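Local coordinates for protein alginate lyase (Paenibacillus sp. FPU-7, PDB 6KFN) that probably depolymerises alginate as a right-handed beta-helix lyase, cleaving its mannuronate-containing chains by beta-elimination, at residues A[37-42]-A[62-67]; A[75-80]-A[94-99]. All blocks are in the same frame, centred on the assembly; numbering follows the deposited sequence. Where two conformers were deposited one is given.

Interaction 1 of 2, residues A[37-42]-A[62-67]; sequences GSFKAE and AVLSGY
Tyr67 lays its phenol over the backbone of Gly37, with the amide N of Gly37 4.2 Å above the ring plane and displaced toward the rim. The phenolic end makes the nearest approach, OH to Gly37 CA at 3.6 Å. The ring reaches this place with CG anti to its own carbonyl carbon (chi1 -61°), so that its tip comes back toward the other segment. Ser38 meets the same ring differently: its OG lies at the edge, close to the ring plane, 3.7 Å from Tyr67 CE2.

Beside this overlap the two backbones join directly. Gly37 N donates to Ser65 O over 2.9 Å, with an N-H...O angle of 162° and the donor almost on the C=O axis. Gly66 CA then turns its hydrogen to Gly37 O at 3.5 Å, a CA-H...O contact. Between these two segments the backbone hydrogen bonding is limited to this one bond. It sits where the chain bends out of strand 34-36, which pairs in parallel with strand 63-65, into strand 39-41, which pairs with strand 73-77. This is a corner between two faces of the right-handed beta-helix, where Gly37 of one coil meets Ser65 to Tyr67 of the next.

The interior of that corner is apolar. Phe39 CD2 approaches Leu64 CD2 to 4.3 Å, obliquely to the ring, and both side chains also touch helix 11-19 at Leu14. One face of the Phe39 ring carries the carbonyl carbon of Gly37, offset toward the rim. The absence of a side chain at Gly37 fits this arrangement, because a CB there would come within 2.6 Å of Phe39 CZ. On the outside, Lys40 curls back so that NZ donates to Ser38 O at 2.9 Å, from above the carbonyl plane.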
loop_
_atom_site.group_PDB
_atom_site.type_symbol
_atom_site.label_atom_id
_atom_site.label_comp_id
_atom_site.label_asym_id
_atom_site.label_seq_id
_atom_site.Cartn_x
_atom_site.Cartn_y
_atom_site.Cartn_z
ATOM N N GLY A 37 -6.007 14.975 -13.685
ATOM C CA GLY A 37 -7.372 14.558 -13.593
ATOM C C GLY A 37 -7.556 13.702 -12.354
ATOM O O GLY A 37 -6.607 13.386 -11.624
ATOM N N SER A 38 -8.816 13.292 -12.211
ATOM C CA SER A 38 -9.222 12.294 -11.231
ATOM C C SER A 38 -9.677 11.077 -12.039
ATOM O O SER A 38 -10.831 10.973 -12.429
ATOM C CB SER A 38 -10.311 12.824 -10.319
ATOM O OG SER A 38 -9.935 14.084 -9.788
ATOM N N PHE A 39 -8.755 10.217 -12.403
ATOM C CA PHE A 39 -9.043 9.190 -13.421
ATOM C C PHE A 39 -9.702 7.966 -12.799
ATOM O O PHE A 39 -9.354 7.562 -11.698
ATOM C CB PHE A 39 -7.720 8.829 -14.073
ATOM C CG PHE A 39 -7.136 9.997 -14.823
ATOM C CD1 PHE A 39 -7.771 10.500 -15.947
ATOM C CD2 PHE A 39 -5.967 10.591 -14.389
ATOM C CE1 PHE A 39 -7.266 11.625 -16.596
ATOM C CE2 PHE A 39 -5.455 11.716 -15.016
ATOM C CZ PHE A 39 -6.116 12.212 -16.122
ATOM N N LYS A 40 -10.677 7.393 -13.524
ATOM C CA LYS A 40 -11.551 6.332 -13.039
ATOM C C LYS A 40 -11.464 5.094 -13.923
ATOM O O LYS A 40 -11.853 5.130 -15.087
ATOM C CB LYS A 40 -12.997 6.827 -12.961
ATOM C CG LYS A 40 -13.217 8.006 -12.000
ATOM C CD LYS A 40 -14.588 8.644 -12.203
ATOM C CE LYS A 40 -14.730 9.923 -11.397
ATOM N NZ LYS A 40 -13.682 10.937 -11.768
ATOM N N ALA A 41 -10.939 4.019 -13.357
ATOM C CA ALA A 41 -10.815 2.728 -14.025
ATOM C C ALA A 41 -11.976 1.843 -13.532
ATOM O O ALA A 41 -11.884 1.237 -12.473
ATOM C CB ALA A 41 -9.451 2.119 -13.726
ATOM N N GLU A 42 -13.083 1.860 -14.289
ATOM C CA GLU A 42 -14.363 1.292 -13.853
ATOM C C GLU A 42 -14.686 -0.063 -14.484
ATOM O O GLU A 42 -15.341 -0.890 -13.854
ATOM C CB GLU A 42 -15.527 2.251 -14.145
ATOM C CG GLU A 42 -15.465 3.555 -13.405
ATOM C CD GLU A 42 -16.603 4.532 -13.660
ATOM O OE1 GLU A 42 -17.346 4.384 -14.649
ATOM O OE2 GLU A 42 -16.746 5.469 -12.875
ATOM N N ALA A 62 5.244 8.417 -17.673
ATOM C CA ALA A 62 4.043 9.224 -17.593
ATOM C C ALA A 62 3.613 9.403 -16.140
ATOM O O ALA A 62 3.786 8.508 -15.311
ATOM C CB ALA A 62 2.932 8.555 -18.406
ATOM N N VAL A 63 2.999 10.548 -15.869
ATOM C CA VAL A 63 2.554 10.939 -14.541
ATOM C C VAL A 63 1.047 11.137 -14.542
ATOM O O VAL A 63 0.521 11.878 -15.377
ATOM C CB VAL A 63 3.205 12.251 -14.084
ATOM C CG1 VAL A 63 2.723 12.640 -12.681
ATOM C CG2 VAL A 63 4.737 12.165 -14.114
ATOM N N LEU A 64 0.353 10.494 -13.595
ATOM C CA LEU A 64 -1.029 10.807 -13.300
ATOM C C LEU A 64 -1.053 11.727 -12.087
ATOM O O LEU A 64 -0.648 11.339 -11.000
ATOM C CB LEU A 64 -1.867 9.556 -13.007
ATOM C CG LEU A 64 -1.843 8.449 -14.041
ATOM C CD1 LEU A 64 -2.845 7.376 -13.665
ATOM C CD2 LEU A 64 -2.115 8.975 -15.417
ATOM N N SER A 65 -1.485 12.984 -12.304
ATOM C CA SER A 65 -1.559 13.953 -11.225
ATOM C C SER A 65 -3.002 14.323 -10.929
ATOM O O SER A 65 -3.784 14.547 -11.868
ATOM C CB SER A 65 -0.823 15.214 -11.585
ATOM O OG SER A 65 -0.893 16.145 -10.502
ATOM N N GLY A 66 -3.367 14.436 -9.648
ATOM C CA GLY A 66 -4.604 15.115 -9.319
ATOM C C GLY A 66 -4.457 16.618 -9.445
ATOM O O GLY A 66 -3.426 17.156 -9.851
ATOM N N TYR A 67 -5.518 17.308 -9.046
ATOM C CA TYR A 67 -5.554 18.765 -9.085
ATOM C C TYR A 67 -4.987 19.417 -7.846
ATOM O O TYR A 67 -4.596 20.590 -7.913
ATOM C CB TYR A 67 -6.989 19.226 -9.202
ATOM C CG TYR A 67 -7.655 18.730 -10.451
ATOM C CD1 TYR A 67 -7.367 19.314 -11.671
ATOM C CD2 TYR A 67 -8.579 17.698 -10.411
ATOM C CE1 TYR A 67 -7.981 18.898 -12.829
ATOM C CE2 TYR A 67 -9.196 17.251 -11.555
ATOM C CZ TYR A 67 -8.904 17.870 -12.770
ATOM O OH TYR A 67 -9.517 17.440 -13.925
#

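Interaction 2 of 2, residues A[75-80]-A[94-99]; sequences LYVTGD and KGIMLD
Strands 75-77 and 96-99 run side by side, their axes 4.8 Å apart at closest approach and 16° from parallel. Each residue of the first lies beside one of the second, Leu75 by Ile96, Tyr76 by Met97 and Val77 by Leu98. Leu75 N donates to Gly95 O, Leu75 O and Val77 O accept from Met97 N and Asp99 N, and Val77 N gives the shortest backbone bond, 2.8 Å to Met97 O with an N-H...O angle of 170°. This is parallel pairing between successive coils of the beta-helix.

The two faces differ. Leu75, Val77, Ile96 and Leu98 turn into the buried interior, where Val77 CG2 meets Ile96 CG2 at 4.2 Å and Val77 CB meets Leu98 CG at 4.3 Å. Trp82 and Ile84 of strand 82-85 and Met106 of strand 105-107 add to this apolar packing.

The other side, with Tyr76 and Thr78 partly exposed, is the more open one, although Met97 and Asp99 next to them are buried. Tyr76 and Met97 both leave the backbone with CG anti to N and lie alongside each other, Tyr76 CE1 to Met97 CG 3.8 Å. Met97 then bends at chi2 and chi3, so its end leads away from the ring. The methyl CG2 of Thr78 sits 3.4 Å above one face of the Tyr76 ring, offset toward the rim. At the tip, Tyr76 OH donates to the anti lone pair of Asp99 OD2 over 2.6 Å, with ring and carboxylate planes 77° apart. An alanine in place of Tyr76 would remove the ring and its hydroxyl, and would probably leave Asp99 less firmly held and Met97 CG less covered. Since Asp99 OD1 also forms a salt bridge with Arg122 NE, the carboxylate is likely to be stabilised as the anion.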
loop_
_atom_site.group_PDB
_atom_site.type_symbol
_atom_site.label_atom_id
_atom_site.label_comp_id
_atom_site.label_asym_id
_atom_site.label_seq_id
_atom_site.Cartn_x
_atom_site.Cartn_y
_atom_site.Cartn_z
ATOM N N LEU A 75 -5.726 7.908 -9.174
ATOM C CA LEU A 75 -6.426 6.864 -9.907
ATOM C C LEU A 75 -7.363 6.155 -8.944
ATOM O O LEU A 75 -6.960 5.774 -7.849
ATOM C CB LEU A 75 -5.407 5.891 -10.501
ATOM C CG LEU A 75 -5.968 4.757 -11.368
ATOM C CD1 LEU A 75 -6.652 5.310 -12.659
ATOM C CD2 LEU A 75 -4.888 3.768 -11.723
ATOM N N TYR A 76 -8.609 5.949 -9.388
ATOM C CA TYR A 76 -9.647 5.266 -8.607
ATOM C C TYR A 76 -10.053 4.036 -9.408
ATOM O O TYR A 76 -10.610 4.176 -10.501
ATOM C CB TYR A 76 -10.840 6.192 -8.390
ATOM C CG TYR A 76 -11.973 5.638 -7.572
ATOM C CD1 TYR A 76 -11.781 4.758 -6.534
ATOM C CD2 TYR A 76 -13.279 6.012 -7.829
ATOM C CE1 TYR A 76 -12.841 4.312 -5.742
ATOM C CE2 TYR A 76 -14.336 5.581 -7.055
ATOM C CZ TYR A 76 -14.119 4.722 -6.022
ATOM O OH TYR A 76 -15.189 4.309 -5.282
ATOM N N VAL A 77 -9.786 2.841 -8.879
ATOM C CA VAL A 77 -10.023 1.582 -9.576
ATOM C C VAL A 77 -11.203 0.897 -8.902
ATOM O O VAL A 77 -11.150 0.596 -7.712
ATOM C CB VAL A 77 -8.780 0.679 -9.541
ATOM C CG1 VAL A 77 -9.042 -0.570 -10.393
ATOM C CG2 VAL A 77 -7.530 1.410 -10.011
ATOM N N THR A 78 -12.256 0.616 -9.689
ATOM C CA THR A 78 -13.462 -0.034 -9.222
ATOM C C THR A 78 -13.816 -1.265 -10.025
ATOM O O THR A 78 -14.845 -1.878 -9.746
ATOM C CB THR A 78 -14.655 0.928 -9.157
ATOM O OG1 THR A 78 -14.816 1.534 -10.434
ATOM C CG2 THR A 78 -14.457 1.995 -8.105
ATOM N N GLY A 79 -12.995 -1.644 -10.990
ATOM C CA GLY A 79 -13.182 -2.859 -11.760
ATOM C C GLY A 79 -12.032 -3.830 -11.502
ATOM O O GLY A 79 -11.058 -3.543 -10.822
ATOM N N ASP A 80 -12.191 -5.010 -12.105
ATOM C CA ASP A 80 -11.263 -6.104 -11.898
ATOM C C ASP A 80 -10.283 -6.252 -13.058
ATOM O O ASP A 80 -10.545 -5.821 -14.181
ATOM C CB ASP A 80 -12.032 -7.438 -11.766
ATOM C CG ASP A 80 -12.963 -7.499 -10.588
ATOM O OD1 ASP A 80 -12.859 -6.703 -9.635
ATOM O OD2 ASP A 80 -13.800 -8.429 -10.601
ATOM N N LYS A 94 -5.345 10.989 -2.247
ATOM C CA LYS A 94 -4.955 9.588 -2.233
ATOM C C LYS A 94 -4.247 9.293 -3.538
ATOM O O LYS A 94 -4.564 9.886 -4.572
ATOM C CB LYS A 94 -6.188 8.667 -2.186
ATOM C CG LYS A 94 -7.396 9.145 -1.360
ATOM C CD LYS A 94 -7.090 9.119 0.076
ATOM C CE LYS A 94 -8.362 9.338 0.946
ATOM N NZ LYS A 94 -8.028 9.430 2.415
ATOM N N GLY A 95 -3.299 8.353 -3.531
ATOM C CA GLY A 95 -2.630 7.981 -4.755
ATOM C C GLY A 95 -3.514 7.073 -5.613
ATOM O O GLY A 95 -4.091 7.502 -6.605
ATOM N N ILE A 96 -3.621 5.815 -5.183
ATOM C CA ILE A 96 -4.495 4.845 -5.832
ATOM C C ILE A 96 -5.478 4.340 -4.790
ATOM O O ILE A 96 -5.077 3.822 -3.750
ATOM C CB ILE A 96 -3.727 3.680 -6.465
ATOM C CG1 ILE A 96 -2.652 4.169 -7.388
ATOM C CG2 ILE A 96 -4.719 2.767 -7.189
ATOM C CD1 ILE A 96 -1.809 3.052 -8.019
ATOM N N MET A 97 -6.760 4.490 -5.074
ATOM C CA MET A 97 -7.832 3.935 -4.264
ATOM C C MET A 97 -8.474 2.820 -5.064
ATOM O O MET A 97 -8.849 3.028 -6.219
ATOM C CB MET A 97 -8.877 5.012 -3.940
ATOM C CG MET A 97 -10.081 4.517 -3.129
ATOM S SD MET A 97 -9.720 4.002 -1.439
ATOM C CE MET A 97 -9.333 5.563 -0.727
ATOM N N LEU A 98 -8.607 1.635 -4.450
ATOM C CA LEU A 98 -9.332 0.502 -5.030
ATOM C C LEU A 98 -10.571 0.258 -4.195
ATOM O O LEU A 98 -10.471 0.086 -2.991
ATOM C CB LEU A 98 -8.450 -0.746 -5.038
ATOM C CG LEU A 98 -7.106 -0.416 -5.769
ATOM C CD1 LEU A 98 -5.956 -0.020 -4.874
ATOM C CD2 LEU A 98 -6.767 -1.718 -6.516
ATOM N N ASP A 99 -11.740 0.283 -4.837
ATOM C CA ASP A 99 -13.012 -0.077 -4.213
ATOM C C ASP A 99 -13.575 -1.278 -4.966
ATOM O O ASP A 99 -13.786 -1.207 -6.180
ATOM C CB ASP A 99 -14.043 1.032 -4.203
ATOM C CG ASP A 99 -14.002 1.943 -3.007
ATOM O OD1 ASP A 99 -13.566 1.504 -1.927
ATOM O OD2 ASP A 99 -14.563 3.074 -3.115
#

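How the interactions relate
Interaction 1 closes a corner between two faces of the beta-helix, whereas interaction 2 lies within one face, and their centres are 10 Å apart. Segment 37-42 includes strand 39-41, whose neighbour is strand 73-77, so the contacts meet edge to edge: Ala41 N lies 2.9 Å from Tyr76 O and Ala41 O 2.9 Å from Thr78 N, both probable hydrogen bonds. Inside, Leu75 CD1 packs 3.6 Å from Phe39 O. The same sheet continues through strand 119-122 to strands 149-151 and 184-186, on or just before which lie the sodium ligands Glu147, Glu182 and Asp185. The Met97 side chain is about 13 Å from a bound sodium ion, and no residue of either contact is a sodium ligand.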